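PDB 4NRH: CopN, which probably acts as a gatekeeper of type III secretion in Chlamydia pneumoniae, binding the chaperone Scc3 in a complex that directs secretion of translocator proteins. Local coordinates for residues 24-28 with 108-112; 16-20 with 33-37; 98-102 with 175-179. Residues are numbered along the deposited sequence.

From the N terminus, the chain first makes contact 2, in which helix 18-24 and helix 31-40 meet across a short connection. That connection supplies residues 24-28 of contact 1, so contacts 1 and 2 cross along the chain, their centres about 16 Å apart. Contact 1 closes a much longer loop, bringing the turn after helix 18-24 onto helix 108-115. Contact 3 begins within that loop, at the start of helix 99-105, and ends in the connection before the long helix 179-215; it therefore crosses contact 1 but follows contact 2 in series. Together they tie the N-terminal helical pair to helix 108-115, and helix 99-105 to the connection between helix 152-172 and helix 179-215.

Contact 1: residues 24-28 with 108-112; sequences SGNSE and LFASQ. With NA (sodium ion), chain E.
Residues 24-28 form an irregular turn after helix 18-24, laid against residues 108-112 at the start of helix 108-115. N26 CA lies 6.8 Å from F109 CA, and S27 CA 7.0 Å from Q112 CA. N26 is extended (phi/psi -111/109°), while S27 and E28 have psi near zero.

The polar network centres on the Q112 side chain (chi1 m, chi2 t, chi3 12°). Its NE2 donates to N26 OD1 at 2.8 Å and to E28 OE2 at 3.1 Å, and its OE1 accepts from S27 N at 3.1 Å. N26, with chi1 t, also accepts E28 N at OD1 (3.0 Å), closing an Asx turn. A water bridges G25 O (2.8 Å) and Q112 OE1 (2.6 Å). E28 OE2 has a second partner, forming a salt bridge with R126 of helix 122-133.

Van der Waals contacts flank this network: N26 CB meets the edge of the F109 ring at CE1 (4.0 Å), and the L108 methyl CD2 lies 3.3 Å from the amide nitrogen N26 ND2.

On the metal side, N26 O binds the sodium ion at 2.4 Å, together with three waters and the carbonyls of A23 and I29. One of these waters also donates to S24 O (3.0 Å).

Thus N26 OD1, with S27 N and E28 OE2, holds the turn to Q112 while N26 O binds sodium, which links the metal site to helix 108-115.

Contact 2: residues 16-20 with 33-37; sequences TDLAD and ELRGL
The first turn of helix 18-24 packs beside the middle of helix 31-40, with A19 and L34 nearest in register (CA to CA 6.0 Å). Residues 18-20 and 33-37 are helical. D17, extended at phi/psi -91/175°, is the N-cap of its helix: its OD1 accepts from D20 N at 3.1 Å, a bond permitted by the p rotamer (chi1 83°).

R35 dominates the contact. With chi1 m, chi2 t and chi3 m, its chain first runs out across A19, placing CG 3.7 Å from A19 CB, and then bends so that NH1 falls between two carboxylates. The shorter salt bridge joins R35 NH1 to D20 OD1 at 2.8 Å, with good hydrogen-bond geometry; D20 is in the m rotamer, and although its CA-to-CB bond points sideways, the carboxylate reaches the arginine. The other joins R35 NH1 to D17 OD1 at 3.1 Å, and a weak hydrogen bond runs from the same NH1 to D17 OD2 at 3.3 Å. Both aspartates approach the guanidinium edge-on, so D17 both caps its helix and shares in a salt-bridge network with D20 and R35. R35 NH2 is held in turn by Q32 of its own helix.

Beneath the charges, A19 offers a small apolar surface. L34 (chi1 m, chi2 t) meets it with CB 4.0 Å from A19 CB, while L34 CD1 lies 3.6 Å from A19 O.

Within the HrpJ-like domain, the two helices form a compact helix-loop-helix pair whose inner side rests on helix 61-74: A19 touches Y70, L18 reaches Q73 and T74, and L34 lies on A67.

Contact 3: residues 98-102 with 175-179; sequences GRTAI and PYVPS
The aliphatic part of R99 lies over one face of the Y176 ring, a CH-pi contact with R99 CB 3.9 Å from the ring centroid and only 15° off its normal. R99 is extended (chi1 to chi3 all t), so its CD comes 3.6 Å from Y176 CB and its guanidinium continues on to V177, whose CG2 lies over the guanidinium face, 3.5 Å from R99 CZ. Y176 takes the m rotamer (chi1 -56°) and points its ring at the start of helix 99-105. There Y176 CE2 is 4.1 Å from I102 CB, and Y176 OH lies 3.8 Å from G98 C. G98, with positive phi (57°), ends helix 80-97 and leads into helix 99-105. In register, R99 and Y176 are nearest (CA to CA 6.7 Å), and no hydrogen bond links the segments.

R99 NH2 is hydrogen-bonded to T133 at the end of helix 122-133, so this surface contact joins that helix and helix 99-105 of the HrpJ-like domain to the connection leading from helix 152-172 into helix 179-215.

Contact 1: residues 24-28 with 108-112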
loop_
_atom_site.group_PDB
_atom_site.type_symbol
_atom_site.label_atom_id
_atom_site.label_comp_id
_atom_site.label_asym_id
_atom_site.label_seq_id
_atom_site.Cartn_x
_atom_site.Cartn_y
_atom_site.Cartn_z
ATOM N N SER A 24 30.153 15.741 10.800
ATOM C CA SER A 24 30.155 16.136 9.391
ATOM C C SER A 24 28.789 16.014 8.711
ATOM O O SER A 24 28.338 16.945 8.045
ATOM C CB SER A 24 31.178 15.306 8.614
ATOM O OG SER A 24 31.225 15.705 7.254
ATOM N N GLY A 25 28.137 14.869 8.878
ATOM C CA GLY A 25 26.836 14.645 8.272
ATOM C C GLY A 25 25.690 14.758 9.259
ATOM O O GLY A 25 24.557 14.391 8.949
ATOM N N ASN A 26 25.985 15.268 10.449
ATOM C CA ASN A 26 24.990 15.367 11.509
ATOM C C ASN A 26 24.640 16.831 11.773
ATOM O O ASN A 26 25.448 17.580 12.319
ATOM C CB ASN A 26 25.511 14.697 12.783
ATOM C CG ASN A 26 24.442 14.536 13.853
ATOM O OD1 ASN A 26 23.487 15.307 13.928
ATOM N ND2 ASN A 26 24.615 13.530 14.701
ATOM N N SER A 27 23.432 17.230 11.389
ATOM C CA SER A 27 23.031 18.634 11.460
ATOM C C SER A 27 22.608 19.083 12.859
ATOM O O SER A 27 22.284 20.252 13.063
ATOM C CB SER A 27 21.890 18.901 10.477
ATOM O OG SER A 27 20.735 18.156 10.825
ATOM N N GLU A 28 22.610 18.165 13.820
ATOM C CA GLU A 28 22.204 18.513 15.180
ATOM C C GLU A 28 23.380 18.633 16.147
ATOM O O GLU A 28 23.185 18.870 17.339
ATOM C CB GLU A 28 21.200 17.489 15.717
ATOM C CG GLU A 28 19.829 17.568 15.068
ATOM C CD GLU A 28 18.875 16.517 15.598
ATOM O OE1 GLU A 28 18.196 16.788 16.611
ATOM O OE2 GLU A 28 18.802 15.421 15.003
ATOM N N LEU A 108 18.681 8.690 13.199
ATOM C CA LEU A 108 19.144 10.069 13.314
ATOM C C LEU A 108 19.228 10.784 11.967
ATOM O O LEU A 108 18.620 11.838 11.776
ATOM C CB LEU A 108 20.512 10.097 14.001
ATOM C CG LEU A 108 21.006 11.422 14.584
ATOM C CD1 LEU A 108 20.026 11.954 15.610
ATOM C CD2 LEU A 108 22.375 11.228 15.208
ATOM N N PHE A 109 19.982 10.206 11.037
ATOM C CA PHE A 109 20.231 10.840 9.745
ATOM C C PHE A 109 18.986 10.850 8.863
ATOM O O PHE A 109 18.770 11.788 8.095
ATOM C CB PHE A 109 21.381 10.136 9.026
ATOM C CG PHE A 109 22.679 10.184 9.779
ATOM C CD1 PHE A 109 23.270 11.399 10.089
ATOM C CD2 PHE A 109 23.303 9.017 10.188
ATOM C CE1 PHE A 109 24.463 11.448 10.787
ATOM C CE2 PHE A 109 24.495 9.060 10.887
ATOM C CZ PHE A 109 25.076 10.277 11.187
ATOM N N ALA A 110 18.174 9.803 8.973
ATOM C CA ALA A 110 16.909 9.743 8.252
ATOM C C ALA A 110 15.985 10.862 8.719
ATOM O O ALA A 110 15.355 11.541 7.910
ATOM C CB ALA A 110 16.247 8.389 8.445
ATOM N N SER A 111 15.913 11.044 10.033
ATOM C CA SER A 111 15.055 12.061 10.624
ATOM C C SER A 111 15.464 13.464 10.199
ATOM O O SER A 111 14.617 14.332 10.008
ATOM C CB SER A 111 15.077 11.959 12.148
ATOM O OG SER A 111 16.347 12.319 12.667
ATOM N N GLN A 112 16.767 13.677 10.043
ATOM C CA GLN A 112 17.283 14.981 9.641
ATOM C C GLN A 112 16.988 15.286 8.176
ATOM O O GLN A 112 16.657 16.418 7.828
ATOM C CB GLN A 112 18.788 15.059 9.903
ATOM C CG GLN A 112 19.149 15.118 11.377
ATOM C CD GLN A 112 20.634 14.949 11.623
ATOM O OE1 GLN A 112 21.440 15.005 10.695
ATOM N NE2 GLN A 112 21.004 14.743 12.881
HETATM NA NA NA E . 27.232 19.133 11.971
HETATM O O HOH W 1 26.496 18.847 9.448
HETATM O O HOH W 2 21.985 15.124 8.132
HETATM O O HOH W 3 29.270 20.131 11.922
HETATM O O HOH W 4 25.748 21.421 12.761
#

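Contact 2: residues 16-20 with 33-37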
loop_
_atom_site.group_PDB
_atom_site.type_symbol
_atom_site.label_atom_id
_atom_site.label_comp_id
_atom_site.label_asym_id
_atom_site.label_seq_id
_atom_site.Cartn_x
_atom_site.Cartn_y
_atom_site.Cartn_z
ATOM N N THR A 16 38.919 15.766 9.184
ATOM C CA THR A 16 40.027 16.351 9.927
ATOM C C THR A 16 40.313 15.548 11.193
ATOM O O THR A 16 40.956 14.500 11.136
ATOM C CB THR A 16 39.740 17.815 10.299
ATOM O OG1 THR A 16 38.744 17.860 11.327
ATOM C CG2 THR A 16 39.240 18.580 9.082
ATOM N N ASP A 17 39.840 16.041 12.334
ATOM C CA ASP A 17 39.916 15.270 13.570
ATOM C C ASP A 17 38.643 14.443 13.733
ATOM O O ASP A 17 37.711 14.571 12.939
ATOM C CB ASP A 17 40.154 16.185 14.781
ATOM C CG ASP A 17 38.879 16.818 15.310
ATOM O OD1 ASP A 17 37.984 17.148 14.505
ATOM O OD2 ASP A 17 38.772 16.985 16.543
ATOM N N LEU A 18 38.605 13.597 14.758
ATOM C CA LEU A 18 37.509 12.646 14.918
ATOM C C LEU A 18 36.169 13.326 15.196
ATOM O O LEU A 18 35.129 12.875 14.718
ATOM C CB LEU A 18 37.827 11.650 16.036
ATOM C CG LEU A 18 36.779 10.554 16.249
ATOM C CD1 LEU A 18 36.596 9.735 14.978
ATOM C CD2 LEU A 18 37.165 9.655 17.411
ATOM N N ALA A 19 36.200 14.405 15.971
ATOM C CA ALA A 19 34.983 15.137 16.313
ATOM C C ALA A 19 34.281 15.674 15.067
ATOM O O ALA A 19 33.055 15.628 14.967
ATOM C CB ALA A 19 35.301 16.272 17.269
ATOM N N ASP A 20 35.067 16.181 14.124
ATOM C CA ASP A 20 34.530 16.695 12.869
ATOM C C ASP A 20 33.894 15.594 12.022
ATOM O O ASP A 20 32.923 15.839 11.307
ATOM C CB ASP A 20 35.625 17.404 12.070
ATOM C CG ASP A 20 36.112 18.671 12.748
ATOM O OD1 ASP A 20 35.402 19.181 13.639
ATOM O OD2 ASP A 20 37.209 19.154 12.396
ATOM N N GLU A 33 31.207 21.462 19.475
ATOM C CA GLU A 33 30.408 21.069 20.630
ATOM C C GLU A 33 30.868 19.734 21.209
ATOM O O GLU A 33 30.783 19.512 22.417
ATOM C CB GLU A 33 28.927 21.005 20.253
ATOM C CG GLU A 33 28.288 22.372 20.056
ATOM C CD GLU A 33 27.008 22.314 19.243
ATOM O OE1 GLU A 33 26.581 21.198 18.879
ATOM O OE2 GLU A 33 26.426 23.386 18.973
ATOM N N LEU A 34 31.350 18.845 20.345
ATOM C CA LEU A 34 31.865 17.557 20.798
ATOM C C LEU A 34 33.196 17.719 21.526
ATOM O O LEU A 34 33.418 17.108 22.572
ATOM C CB LEU A 34 32.019 16.592 19.620
ATOM C CG LEU A 34 30.722 15.975 19.090
ATOM C CD1 LEU A 34 30.977 15.184 17.816
ATOM C CD2 LEU A 34 30.088 15.089 20.151
ATOM N N ARG A 35 34.080 18.541 20.969
ATOM C CA ARG A 35 35.365 18.822 21.603
ATOM C C ARG A 35 35.172 19.586 22.909
ATOM O O ARG A 35 35.918 19.388 23.868
ATOM C CB ARG A 35 36.278 19.608 20.658
ATOM C CG ARG A 35 36.784 18.804 19.471
ATOM C CD ARG A 35 37.800 19.594 18.659
ATOM N NE ARG A 35 37.187 20.722 17.964
ATOM C CZ ARG A 35 36.721 20.666 16.721
ATOM N NH1 ARG A 35 36.800 19.535 16.033
ATOM N NH2 ARG A 35 36.176 21.739 16.165
ATOM N N GLY A 36 34.171 20.458 22.939
ATOM C CA GLY A 36 33.850 21.214 24.135
ATOM C C GLY A 36 33.454 20.302 25.279
ATOM O O GLY A 36 33.818 20.537 26.431
ATOM N N LEU A 37 32.699 19.257 24.955
ATOM C CA LEU A 37 32.304 18.256 25.939
ATOM C C LEU A 37 33.520 17.467 26.409
ATOM O O LEU A 37 33.689 17.213 27.602
ATOM C CB LEU A 37 31.249 17.315 25.353
ATOM C CG LEU A 37 30.805 16.145 26.233
ATOM C CD1 LEU A 37 30.294 16.643 27.578
ATOM C CD2 LEU A 37 29.744 15.313 25.525
#

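Contact 3: residues 98-102 with 175-179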
loop_
_atom_site.group_PDB
_atom_site.type_symbol
_atom_site.label_atom_id
_atom_site.label_comp_id
_atom_site.label_asym_id
_atom_site.label_seq_id
_atom_site.Cartn_x
_atom_site.Cartn_y
_atom_site.Cartn_z
ATOM N N GLY A 98 17.587 3.397 27.079
ATOM C CA GLY A 98 17.192 2.313 26.196
ATOM C C GLY A 98 16.904 2.753 24.773
ATOM O O GLY A 98 17.750 3.364 24.119
ATOM N N ARG A 99 15.705 2.434 24.295
ATOM C CA ARG A 99 15.319 2.727 22.918
ATOM C C ARG A 99 15.249 4.227 22.645
ATOM O O ARG A 99 15.414 4.666 21.506
ATOM C CB ARG A 99 13.974 2.078 22.591
ATOM C CG ARG A 99 13.726 1.938 21.102
ATOM C CD ARG A 99 12.312 1.481 20.805
ATOM N NE ARG A 99 12.100 1.348 19.369
ATOM C CZ ARG A 99 10.975 1.675 18.742
ATOM N NH1 ARG A 99 9.947 2.161 19.426
ATOM N NH2 ARG A 99 10.880 1.517 17.429
ATOM N N THR A 100 14.994 5.007 23.690
ATOM C CA THR A 100 14.941 6.459 23.574
ATOM C C THR A 100 16.286 7.006 23.094
ATOM O O THR A 100 16.348 8.038 22.425
ATOM C CB THR A 100 14.557 7.114 24.919
ATOM O OG1 THR A 100 13.326 6.551 25.391
ATOM C CG2 THR A 100 14.396 8.620 24.768
ATOM N N ALA A 101 17.360 6.296 23.425
ATOM C CA ALA A 101 18.696 6.683 22.987
ATOM C C ALA A 101 19.126 5.934 21.727
ATOM O O ALA A 101 19.455 6.551 20.716
ATOM C CB ALA A 101 19.704 6.453 24.104
ATOM N N ILE A 102 19.114 4.606 21.792
ATOM C CA ILE A 102 19.639 3.782 20.705
ATOM C C ILE A 102 18.719 3.754 19.485
ATOM O O ILE A 102 19.177 3.896 18.350
ATOM C CB ILE A 102 19.884 2.336 21.171
ATOM C CG1 ILE A 102 20.758 2.324 22.426
ATOM C CG2 ILE A 102 20.541 1.523 20.067
ATOM C CD1 ILE A 102 22.123 2.947 22.225
ATOM N N PRO A 175 16.471 -5.459 19.499
ATOM C CA PRO A 175 15.854 -6.129 20.648
ATOM C C PRO A 175 14.584 -5.438 21.140
ATOM O O PRO A 175 13.820 -6.031 21.901
ATOM C CB PRO A 175 16.949 -6.054 21.710
ATOM C CG PRO A 175 17.637 -4.763 21.411
ATOM C CD PRO A 175 17.596 -4.598 19.907
ATOM N N TYR A 176 14.367 -4.200 20.707
ATOM C CA TYR A 176 13.274 -3.388 21.233
ATOM C C TYR A 176 11.927 -3.719 20.593
ATOM O O TYR A 176 10.940 -3.935 21.295
ATOM C CB TYR A 176 13.594 -1.904 21.047
ATOM C CG TYR A 176 14.902 -1.490 21.683
ATOM C CD1 TYR A 176 15.067 -1.527 23.062
ATOM C CD2 TYR A 176 15.975 -1.071 20.906
ATOM C CE1 TYR A 176 16.262 -1.155 23.649
ATOM C CE2 TYR A 176 17.175 -0.697 21.485
ATOM C CZ TYR A 176 17.312 -0.740 22.857
ATOM O OH TYR A 176 18.504 -0.369 23.440
ATOM N N VAL A 177 11.885 -3.755 19.265
ATOM C CA VAL A 177 10.643 -4.038 18.552
ATOM C C VAL A 177 10.798 -5.258 17.647
ATOM O O VAL A 177 11.666 -5.283 16.774
ATOM C CB VAL A 177 10.184 -2.829 17.712
ATOM C CG1 VAL A 177 8.939 -3.177 16.908
ATOM C CG2 VAL A 177 9.925 -1.627 18.609
ATOM N N PRO A 178 9.950 -6.279 17.860
ATOM C CA PRO A 178 10.008 -7.549 17.126
ATOM C C PRO A 178 9.740 -7.386 15.631
ATOM O O PRO A 178 9.005 -6.484 15.225
ATOM C CB PRO A 178 8.909 -8.389 17.788
ATOM C CG PRO A 178 7.985 -7.396 18.399
ATOM C CD PRO A 178 8.852 -6.261 18.841
ATOM N N SER A 179 10.348 -8.257 14.831
ATOM C CA SER A 179 10.232 -8.213 13.376
ATOM C C SER A 179 8.786 -8.299 12.895
ATOM O O SER A 179 8.371 -7.538 12.021
ATOM C CB SER A 179 11.055 -9.341 12.750
ATOM O OG SER A 179 10.695 -9.548 11.396
#